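Local atomic coordinates of protein SSD1 (Saccharomyces cerevisiae S288C, PDB entry 7AM1), a protein that binds mRNA untranslated regions and represses translation, as a non-enzymatic member of the RNase II family whose nuclease-like core has become a pseudonuclease. Residues E526-E531 and K629-A634; A572-Q577 and R635-G640; I656-T661 and H670-Q675. One frame throughout, in Å; residues are numbered along the deposited sequence.

Contact 1 (E526-E531 and K629-A634)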
loop_
_atom_site.group_PDB
_atom_site.type_symbol
_atom_site.label_atom_id
_atom_site.label_comp_id
_atom_site.label_asym_id
_atom_site.label_seq_id
_atom_site.Cartn_x
_atom_site.Cartn_y
_atom_site.Cartn_z
ATOM N N GLU A 526 8.479 -4.364 0.415
ATOM C CA GLU A 526 7.702 -5.566 0.113
ATOM C C GLU A 526 6.307 -5.203 -0.387
ATOM O O GLU A 526 5.809 -5.802 -1.348
ATOM C CB GLU A 526 7.625 -6.470 1.348
ATOM C CG GLU A 526 6.471 -7.484 1.366
ATOM C CD GLU A 526 6.560 -8.559 0.290
ATOM O OE1 GLU A 526 7.610 -8.674 -0.382
ATOM O OE2 GLU A 526 5.571 -9.308 0.133
ATOM N N SER A 527 5.671 -4.201 0.235
ATOM C CA SER A 527 4.301 -3.847 -0.122
ATOM C C SER A 527 4.211 -3.198 -1.496
ATOM O O SER A 527 3.104 -3.078 -2.031
ATOM C CB SER A 527 3.678 -2.930 0.946
ATOM O OG SER A 527 4.113 -1.589 0.827
ATOM N N LEU A 528 5.333 -2.759 -2.069
ATOM C CA LEU A 528 5.329 -2.362 -3.469
ATOM C C LEU A 528 5.075 -3.543 -4.395
ATOM O O LEU A 528 4.611 -3.338 -5.520
ATOM C CB LEU A 528 6.654 -1.700 -3.846
ATOM C CG LEU A 528 6.936 -0.330 -3.226
ATOM C CD1 LEU A 528 8.391 0.062 -3.465
ATOM C CD2 LEU A 528 5.987 0.733 -3.788
ATOM N N ASP A 529 5.365 -4.772 -3.962
ATOM C CA ASP A 529 5.154 -5.914 -4.837
ATOM C C ASP A 529 3.906 -6.718 -4.509
ATOM O O ASP A 529 3.263 -7.233 -5.424
ATOM C CB ASP A 529 6.349 -6.870 -4.805
ATOM C CG ASP A 529 6.238 -7.946 -5.861
ATOM O OD1 ASP A 529 6.320 -7.591 -7.058
ATOM O OD2 ASP A 529 6.042 -9.129 -5.503
ATOM N N ASP A 530 3.518 -6.805 -3.241
ATOM C CA ASP A 530 2.490 -7.754 -2.842
ATOM C C ASP A 530 1.804 -7.229 -1.592
ATOM O O ASP A 530 2.256 -6.267 -0.967
ATOM C CB ASP A 530 3.124 -9.134 -2.612
ATOM C CG ASP A 530 2.147 -10.278 -2.766
ATOM O OD1 ASP A 530 1.004 -10.057 -3.213
ATOM O OD2 ASP A 530 2.539 -11.417 -2.421
ATOM N N GLU A 531 0.692 -7.863 -1.239
ATOM C CA GLU A 531 -0.032 -7.532 -0.021
ATOM C C GLU A 531 0.160 -8.622 1.023
ATOM O O GLU A 531 0.414 -9.786 0.700
ATOM C CB GLU A 531 -1.528 -7.355 -0.294
ATOM C CG GLU A 531 -1.856 -6.345 -1.386
ATOM C CD GLU A 531 -1.771 -6.931 -2.780
ATOM O OE1 GLU A 531 -0.947 -6.437 -3.579
ATOM O OE2 GLU A 531 -2.523 -7.891 -3.077
ATOM N N LYS A 629 8.148 6.484 -0.836
ATOM C CA LYS A 629 7.320 7.494 -1.473
ATOM C C LYS A 629 7.739 7.795 -2.900
ATOM O O LYS A 629 6.936 8.344 -3.662
ATOM C CB LYS A 629 7.397 8.816 -0.713
ATOM C CG LYS A 629 6.853 8.808 0.668
ATOM C CD LYS A 629 6.990 10.206 1.232
ATOM C CE LYS A 629 6.548 10.270 2.663
ATOM N NZ LYS A 629 6.215 11.662 3.009
ATOM N N THR A 630 8.959 7.449 -3.287
ATOM C CA THR A 630 9.445 7.798 -4.612
ATOM C C THR A 630 9.050 6.786 -5.675
ATOM O O THR A 630 9.364 6.995 -6.852
ATOM C CB THR A 630 10.969 7.947 -4.593
ATOM O OG1 THR A 630 11.575 6.665 -4.379
ATOM C CG2 THR A 630 11.399 8.907 -3.494
ATOM N N MET A 631 8.359 5.710 -5.302
ATOM C CA MET A 631 8.169 4.606 -6.223
ATOM C C MET A 631 6.713 4.186 -6.340
ATOM O O MET A 631 6.002 4.108 -5.334
ATOM C CB MET A 631 8.990 3.394 -5.778
ATOM C CG MET A 631 10.419 3.467 -6.215
ATOM S SD MET A 631 11.308 1.972 -5.796
ATOM C CE MET A 631 11.413 2.141 -4.015
ATOM N N PRO A 632 6.251 3.895 -7.551
ATOM C CA PRO A 632 4.950 3.246 -7.708
ATOM C C PRO A 632 5.093 1.753 -7.450
ATOM O O PRO A 632 6.192 1.197 -7.419
ATOM C CB PRO A 632 4.593 3.533 -9.166
ATOM C CG PRO A 632 5.930 3.494 -9.856
ATOM C CD PRO A 632 6.924 4.075 -8.853
ATOM N N ARG A 633 3.950 1.104 -7.282
ATOM C CA ARG A 633 3.932 -0.338 -7.129
ATOM C C ARG A 633 4.407 -1.035 -8.399
ATOM O O ARG A 633 4.465 -0.446 -9.481
ATOM C CB ARG A 633 2.530 -0.820 -6.788
ATOM C CG ARG A 633 2.029 -0.315 -5.461
ATOM C CD ARG A 633 0.851 -1.145 -5.056
ATOM N NE ARG A 633 1.245 -2.267 -4.217
ATOM C CZ ARG A 633 0.627 -3.444 -4.187
ATOM N NH1 ARG A 633 -0.408 -3.686 -4.982
ATOM N NH2 ARG A 633 1.059 -4.384 -3.355
ATOM N N ALA A 634 4.766 -2.307 -8.243
ATOM C CA ALA A 634 5.161 -3.146 -9.365
ATOM C C ALA A 634 3.984 -3.352 -10.320
ATOM O O ALA A 634 2.822 -3.092 -9.986
ATOM C CB ALA A 634 5.679 -4.493 -8.854
#
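Ser527 meets Arg633 where helix 523-529 of the RNB domain abuts the loop that leads from helix 617-629 into strand 635-638. The backbone O of Ser527 is held side-on by Arg633, with NH2 at 2.8 Å and NE at 3.0 Å, and lies in the guanidinium plane. The arginine chain bends at chi3 (93°), which places NE for this grip; a long side chain with several N-H groups suits a backbone carbonyl that can take two donors. Leu528 follows with a branched apolar side chain that crosses Met631 at about a right angle, its CD1 3.7 Å from Met631 CE, while its CD2 packs against the carbonyl oxygens of Met631 and Pro632. Leu528 O accepts a nearly straight bond from Ala634 N (2.9 Å, 174°). At Asp529, OD1 comes 3.6 Å from Ala634 CB, and a methyl group is small enough to sit beside a carboxylate that is engaged with Arg575 and His649. The carboxylate of Asp530 is engaged by Lys703, Arg665 and Arg666. Glu531 completes the contact with a salt bridge to Arg633; the two side chains cross at about a right angle, the carboxylate and guanidinium planes 65° apart. Glu531 OE1 takes Arg633 NH2 on its anti lone pair at 2.9 Å, whereas Arg633 NH1, 3.1 Å away, meets the same OE1 from above the carboxylate plane.

Contact 2 (A572-Q577 and R635-G640)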
loop_
_atom_site.group_PDB
_atom_site.type_symbol
_atom_site.label_atom_id
_atom_site.label_comp_id
_atom_site.label_asym_id
_atom_site.label_seq_id
_atom_site.Cartn_x
_atom_site.Cartn_y
_atom_site.Cartn_z
ATOM N N ALA A 572 5.474 -14.220 -22.347
ATOM C CA ALA A 572 5.596 -14.430 -20.910
ATOM C C ALA A 572 4.912 -13.313 -20.128
ATOM O O ALA A 572 5.063 -12.129 -20.438
ATOM C CB ALA A 572 7.072 -14.508 -20.508
ATOM N N LEU A 573 4.154 -13.699 -19.102
ATOM C CA LEU A 573 3.587 -12.747 -18.151
ATOM C C LEU A 573 4.613 -12.559 -17.041
ATOM O O LEU A 573 4.901 -13.493 -16.286
ATOM C CB LEU A 573 2.252 -13.229 -17.594
ATOM C CG LEU A 573 1.517 -12.225 -16.689
ATOM C CD1 LEU A 573 0.110 -12.722 -16.400
ATOM C CD2 LEU A 573 2.236 -11.937 -15.372
ATOM N N LEU A 574 5.187 -11.369 -16.969
ATOM C CA LEU A 574 6.247 -11.034 -16.037
ATOM C C LEU A 574 5.771 -9.912 -15.118
ATOM O O LEU A 574 4.642 -9.426 -15.223
ATOM C CB LEU A 574 7.506 -10.639 -16.810
ATOM C CG LEU A 574 8.051 -11.729 -17.742
ATOM C CD1 LEU A 574 9.213 -11.202 -18.573
ATOM C CD2 LEU A 574 8.477 -12.949 -16.947
ATOM N N ARG A 575 6.649 -9.489 -14.214
ATOM C CA ARG A 575 6.323 -8.435 -13.261
ATOM C C ARG A 575 7.560 -7.579 -13.064
ATOM O O ARG A 575 8.635 -8.103 -12.759
ATOM C CB ARG A 575 5.845 -9.019 -11.931
ATOM C CG ARG A 575 5.391 -7.985 -10.913
ATOM C CD ARG A 575 4.583 -8.657 -9.821
ATOM N NE ARG A 575 4.106 -7.724 -8.808
ATOM C CZ ARG A 575 3.018 -6.968 -8.929
ATOM N NH1 ARG A 575 2.284 -6.996 -10.036
ATOM N NH2 ARG A 575 2.672 -6.166 -7.935
ATOM N N ARG A 576 7.424 -6.280 -13.286
ATOM C CA ARG A 576 8.544 -5.369 -13.140
ATOM C C ARG A 576 8.191 -4.268 -12.152
ATOM O O ARG A 576 7.042 -4.110 -11.741
ATOM C CB ARG A 576 8.954 -4.766 -14.486
ATOM C CG ARG A 576 7.927 -3.853 -15.136
ATOM C CD ARG A 576 8.512 -3.343 -16.428
ATOM N NE ARG A 576 7.694 -2.323 -17.067
ATOM C CZ ARG A 576 8.177 -1.379 -17.868
ATOM N NH1 ARG A 576 9.481 -1.309 -18.107
ATOM N NH2 ARG A 576 7.354 -0.498 -18.422
ATOM N N GLN A 577 9.210 -3.504 -11.778
ATOM C CA GLN A 577 9.045 -2.411 -10.828
ATOM C C GLN A 577 10.110 -1.381 -11.157
ATOM O O GLN A 577 11.306 -1.678 -11.075
ATOM C CB GLN A 577 9.170 -2.909 -9.390
ATOM C CG GLN A 577 8.534 -2.000 -8.355
ATOM C CD GLN A 577 9.488 -0.958 -7.817
ATOM O OE1 GLN A 577 10.700 -1.172 -7.770
ATOM N NE2 GLN A 577 8.942 0.169 -7.378
ATOM N N ARG A 635 4.295 -3.829 -11.527
ATOM C CA ARG A 635 3.278 -4.032 -12.552
ATOM C C ARG A 635 3.481 -5.363 -13.261
ATOM O O ARG A 635 4.596 -5.671 -13.691
ATOM C CB ARG A 635 3.313 -2.922 -13.611
ATOM C CG ARG A 635 3.287 -1.513 -13.063
ATOM C CD ARG A 635 3.195 -0.493 -14.188
ATOM N NE ARG A 635 1.795 -0.193 -14.481
ATOM C CZ ARG A 635 1.058 -0.792 -15.414
ATOM N NH1 ARG A 635 1.571 -1.746 -16.181
ATOM N NH2 ARG A 635 -0.208 -0.434 -15.575
ATOM N N TYR A 636 2.409 -6.134 -13.410
ATOM C CA TYR A 636 2.424 -7.208 -14.390
ATOM C C TYR A 636 2.525 -6.620 -15.796
ATOM O O TYR A 636 2.024 -5.525 -16.071
ATOM C CB TYR A 636 1.168 -8.070 -14.294
ATOM C CG TYR A 636 0.937 -8.721 -12.951
ATOM C CD1 TYR A 636 1.816 -9.677 -12.451
ATOM C CD2 TYR A 636 -0.181 -8.406 -12.202
ATOM C CE1 TYR A 636 1.593 -10.281 -11.226
ATOM C CE2 TYR A 636 -0.416 -8.996 -10.989
ATOM C CZ TYR A 636 0.470 -9.930 -10.496
ATOM O OH TYR A 636 0.222 -10.515 -9.277
ATOM N N PHE A 637 3.170 -7.366 -16.690
ATOM C CA PHE A 637 3.318 -6.948 -18.078
ATOM C C PHE A 637 3.631 -8.170 -18.930
ATOM O O PHE A 637 4.056 -9.210 -18.422
ATOM C CB PHE A 637 4.417 -5.894 -18.242
ATOM C CG PHE A 637 5.811 -6.441 -18.090
ATOM C CD1 PHE A 637 6.338 -6.699 -16.833
ATOM C CD2 PHE A 637 6.588 -6.711 -19.206
ATOM C CE1 PHE A 637 7.623 -7.205 -16.692
ATOM C CE2 PHE A 637 7.870 -7.214 -19.073
ATOM C CZ PHE A 637 8.388 -7.462 -17.816
ATOM N N ILE A 638 3.413 -8.029 -20.235
ATOM C CA ILE A 638 3.728 -9.076 -21.201
ATOM C C ILE A 638 5.070 -8.747 -21.839
ATOM O O ILE A 638 5.268 -7.641 -22.358
ATOM C CB ILE A 638 2.621 -9.207 -22.261
ATOM C CG1 ILE A 638 1.266 -9.427 -21.579
ATOM C CG2 ILE A 638 2.940 -10.330 -23.247
ATOM C CD1 ILE A 638 1.235 -10.595 -20.605
ATOM N N ALA A 639 5.983 -9.723 -21.825
ATOM C CA ALA A 639 7.381 -9.453 -22.141
ATOM C C ALA A 639 7.538 -8.765 -23.487
ATOM O O ALA A 639 8.370 -7.862 -23.634
ATOM C CB ALA A 639 8.188 -10.756 -22.110
ATOM N N GLY A 640 6.762 -9.184 -24.485
ATOM C CA GLY A 640 6.892 -8.626 -25.818
ATOM C C GLY A 640 6.471 -7.178 -25.938
ATOM O O GLY A 640 6.783 -6.542 -26.950
#
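Arg575 reaches Tyr636 with its CG anti to the backbone N (chi1 -176°) and its chain extended from there to NE; the turn at chi4 (82°) then sets the guanidinium against the ring of the neighbouring strand. Phe637 instead sets CG between its backbone N and carbonyl carbon (chi1 72°), and its ring meets Leu574 and Arg576. The first pairing is a cation-pi contact: Arg575 CZ is 4.3 Å from the centroid of the Tyr636 ring, and NH1 stands 3.3 Å above the ring plane, over its centre. Asp529 pairs with Arg575 NE and His659 with Tyr636 OH, so the polar ends of both side chains are anchored. Leu573 CD2 packs 3.7 Å from Tyr636 CD1. Among the residues of the other face, Leu574 CB touches Phe637 CE1 at 3.4 Å, and Arg576 CD lies over the phenylalanine face, toward its rim, 4.2 Å from the centroid, in a CH-pi contact that uses the aliphatic part of the arginine. The backbones pair as Leu574 with Phe637 and Arg576 with Arg635, both hydrogen-bonded; Leu574 N to Phe637 O measures 2.8 Å. Helices 668-681 and 689-725 meet Leu573 and Tyr636, while helix 544-568 meets Leu574. The whole is a two-stranded antiparallel sheet, built from strands distant in sequence and set among the helices of the RNB domain.

Contact 3 (I656-T661 and H670-Q675)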
loop_
_atom_site.group_PDB
_atom_site.type_symbol
_atom_site.label_atom_id
_atom_site.label_comp_id
_atom_site.label_asym_id
_atom_site.label_seq_id
_atom_site.Cartn_x
_atom_site.Cartn_y
_atom_site.Cartn_z
ATOM N N ILE A 656 14.660 -9.933 -13.569
ATOM C CA ILE A 656 13.410 -10.421 -14.134
ATOM C C ILE A 656 12.623 -11.052 -12.998
ATOM O O ILE A 656 13.200 -11.543 -12.023
ATOM C CB ILE A 656 13.674 -11.412 -15.295
ATOM C CG1 ILE A 656 12.405 -11.641 -16.122
ATOM C CG2 ILE A 656 14.205 -12.741 -14.763
ATOM C CD1 ILE A 656 12.670 -12.372 -17.441
ATOM N N TYR A 657 11.301 -11.016 -13.109
ATOM C CA TYR A 657 10.454 -11.480 -12.020
ATOM C C TYR A 657 9.077 -11.791 -12.581
ATOM O O TYR A 657 8.711 -11.343 -13.671
ATOM C CB TYR A 657 10.378 -10.426 -10.899
ATOM C CG TYR A 657 9.941 -10.955 -9.549
ATOM C CD1 TYR A 657 10.709 -11.903 -8.874
ATOM C CD2 TYR A 657 8.792 -10.477 -8.924
ATOM C CE1 TYR A 657 10.326 -12.390 -7.644
ATOM C CE2 TYR A 657 8.403 -10.958 -7.683
ATOM C CZ TYR A 657 9.181 -11.917 -7.049
ATOM O OH TYR A 657 8.815 -12.411 -5.815
ATOM N N THR A 658 8.328 -12.582 -11.822
ATOM C CA THR A 658 6.910 -12.792 -12.071
ATOM C C THR A 658 6.282 -13.317 -10.786
ATOM O O THR A 658 6.940 -13.401 -9.742
ATOM C CB THR A 658 6.659 -13.748 -13.243
ATOM O OG1 THR A 658 5.260 -13.724 -13.566
ATOM C CG2 THR A 658 7.065 -15.173 -12.897
ATOM N N HIS A 659 5.006 -13.684 -10.866
ATOM C CA HIS A 659 4.257 -14.178 -9.719
ATOM C C HIS A 659 3.769 -15.591 -9.993
ATOM O O HIS A 659 2.976 -15.818 -10.915
ATOM C CB HIS A 659 3.089 -13.249 -9.389
ATOM C CG HIS A 659 3.464 -12.131 -8.471
ATOM N ND1 HIS A 659 2.568 -11.163 -8.076
ATOM C CD2 HIS A 659 4.634 -11.834 -7.856
ATOM C CE1 HIS A 659 3.173 -10.308 -7.272
ATOM N NE2 HIS A 659 4.426 -10.697 -7.116
ATOM N N PHE A 660 4.239 -16.527 -9.170
ATOM C CA PHE A 660 3.974 -17.951 -9.312
ATOM C C PHE A 660 3.573 -18.615 -8.003
ATOM O O PHE A 660 2.889 -19.645 -8.049
ATOM C CB PHE A 660 5.226 -18.638 -9.895
ATOM C CG PHE A 660 5.296 -20.133 -9.692
ATOM C CD1 PHE A 660 4.797 -21.002 -10.653
ATOM C CD2 PHE A 660 5.922 -20.669 -8.576
ATOM C CE1 PHE A 660 4.886 -22.378 -10.483
ATOM C CE2 PHE A 660 6.014 -22.045 -8.400
ATOM C CZ PHE A 660 5.496 -22.899 -9.356
ATOM N N THR A 661 3.897 -18.024 -6.848
ATOM C CA THR A 661 3.850 -18.710 -5.562
ATOM C C THR A 661 2.537 -18.547 -4.797
ATOM O O THR A 661 2.438 -19.056 -3.675
ATOM C CB THR A 661 5.004 -18.222 -4.658
ATOM O OG1 THR A 661 5.083 -16.787 -4.696
ATOM C CG2 THR A 661 6.349 -18.822 -5.090
ATOM N N HIS A 670 -2.288 -17.793 -12.073
ATOM C CA HIS A 670 -2.947 -18.788 -12.913
ATOM C C HIS A 670 -2.399 -18.738 -14.330
ATOM O O HIS A 670 -2.074 -19.773 -14.919
ATOM C CB HIS A 670 -4.460 -18.570 -12.925
ATOM C CG HIS A 670 -5.129 -18.910 -11.632
ATOM N ND1 HIS A 670 -6.328 -19.588 -11.573
ATOM C CD2 HIS A 670 -4.768 -18.669 -10.349
ATOM C CE1 HIS A 670 -6.677 -19.749 -10.309
ATOM N NE2 HIS A 670 -5.748 -19.201 -9.546
ATOM N N VAL A 671 -2.299 -17.534 -14.897
ATOM C CA VAL A 671 -1.727 -17.382 -16.231
ATOM C C VAL A 671 -0.297 -17.903 -16.249
ATOM O O VAL A 671 0.105 -18.645 -17.153
ATOM C CB VAL A 671 -1.795 -15.910 -16.677
ATOM C CG1 VAL A 671 -1.224 -15.756 -18.074
ATOM C CG2 VAL A 671 -3.231 -15.389 -16.618
ATOM N N VAL A 672 0.494 -17.520 -15.246
ATOM C CA VAL A 672 1.879 -17.975 -15.173
ATOM C C VAL A 672 1.943 -19.493 -15.055
ATOM O O VAL A 672 2.794 -20.141 -15.675
ATOM C CB VAL A 672 2.603 -17.283 -14.004
ATOM C CG1 VAL A 672 3.983 -17.902 -13.778
ATOM C CG2 VAL A 672 2.711 -15.786 -14.257
ATOM N N HIS A 673 1.060 -20.088 -14.252
ATOM C CA HIS A 673 1.069 -21.541 -14.116
ATOM C C HIS A 673 0.766 -22.225 -15.445
ATOM O O HIS A 673 1.420 -23.209 -15.813
ATOM C CB HIS A 673 0.065 -21.978 -13.052
ATOM C CG HIS A 673 0.560 -21.807 -11.650
ATOM N ND1 HIS A 673 0.149 -22.618 -10.616
ATOM C CD2 HIS A 673 1.422 -20.913 -11.110
ATOM C CE1 HIS A 673 0.743 -22.237 -9.499
ATOM N NE2 HIS A 673 1.518 -21.204 -9.771
ATOM N N ARG A 674 -0.222 -21.718 -16.186
ATOM C CA ARG A 674 -0.533 -22.309 -17.482
ATOM C C ARG A 674 0.608 -22.105 -18.467
ATOM O O ARG A 674 0.888 -22.990 -19.284
ATOM C CB ARG A 674 -1.839 -21.727 -18.019
ATOM C CG ARG A 674 -3.037 -22.054 -17.136
ATOM C CD ARG A 674 -4.367 -21.822 -17.838
ATOM N NE ARG A 674 -5.463 -22.495 -17.141
ATOM C CZ ARG A 674 -6.276 -21.921 -16.256
ATOM N NH1 ARG A 674 -6.139 -20.639 -15.941
ATOM N NH2 ARG A 674 -7.233 -22.637 -15.683
ATOM N N GLN A 675 1.299 -20.966 -18.384
ATOM C CA GLN A 675 2.472 -20.752 -19.223
ATOM C C GLN A 675 3.595 -21.715 -18.861
ATOM O O GLN A 675 4.263 -22.259 -19.749
ATOM C CB GLN A 675 2.939 -19.303 -19.096
ATOM C CG GLN A 675 2.014 -18.323 -19.794
ATOM C CD GLN A 675 2.566 -16.909 -19.852
ATOM O OE1 GLN A 675 3.548 -16.583 -19.187
ATOM N NE2 GLN A 675 1.922 -16.056 -20.647
#
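His673 and Phe660 form the tight end of this contact, where the loop before helix 668-681 folds back against that helix. The histidine CG lies beside the backbone N, anti to the carbonyl carbon (chi1 -79°), and the ring extends toward the loop. From there His673 NE2 donates to Phe660 O in a short, nearly straight bond (2.7 Å, 170°). The donor lies on a lone pair in the carbonyl plane, and the oxygen in turn sits near the plane of the imidazole, so the imidazole meets the carbonyl with its edge. His673 NE2 also comes 3.4 Å from Phe660 CD1; the two rings are oblique, with planes 41° apart. Histidine suits the place because it combines a directed N-H with ring atoms that pack obliquely beside the phenylalanine. An alanine at His673 would probably leave the carbonyl oxygen of Phe660 without this donor and open a gap beside CD1 of the phenylalanine. One residue earlier on the helix, Val672 presses CG2 against two oxygens, Thr658 OG1 and His659 O, each at 3.4 Å; Thr658 OG1 is hydrogen-bonded to Leu573 O. The packing is looser between the tight spots: Val672 CG1 is 4.1 Å from Phe660 CB, and the nearest CA atoms, those of Phe660 and Val672, are 6.2 Å apart. His659 offers the helix little beyond its backbone, since its ring is held instead by Tyr636 and Asp529. All the touching residues are buried, so even the looser part lies within the protein. Here an irregular loop of the RNB domain packs against the helix that follows it, tied to it by a side-chain-to-backbone hydrogen bond.

From the N terminus, 526-531 comes first and is separated by 97 residues, mostly helical, from 629-634, which closes contact 1. Inside that loop the chain lays down 572-577, whose partner 635-640 follows directly after 629-634, so contacts 1 and 2 cross. Contact 3 lies in series beyond both and closes a short loop of eight residues between 656-661 and 670-675. All three sit in the RNB domain and touch one another. Asp529 of contact 1 reaches Arg575 of contact 2 and His659 of contact 3, while Leu573 and Tyr636 of contact 2 bond to Thr658 and His659. Helix 523-529, the two-stranded sheet and helix 668-681 are thereby joined.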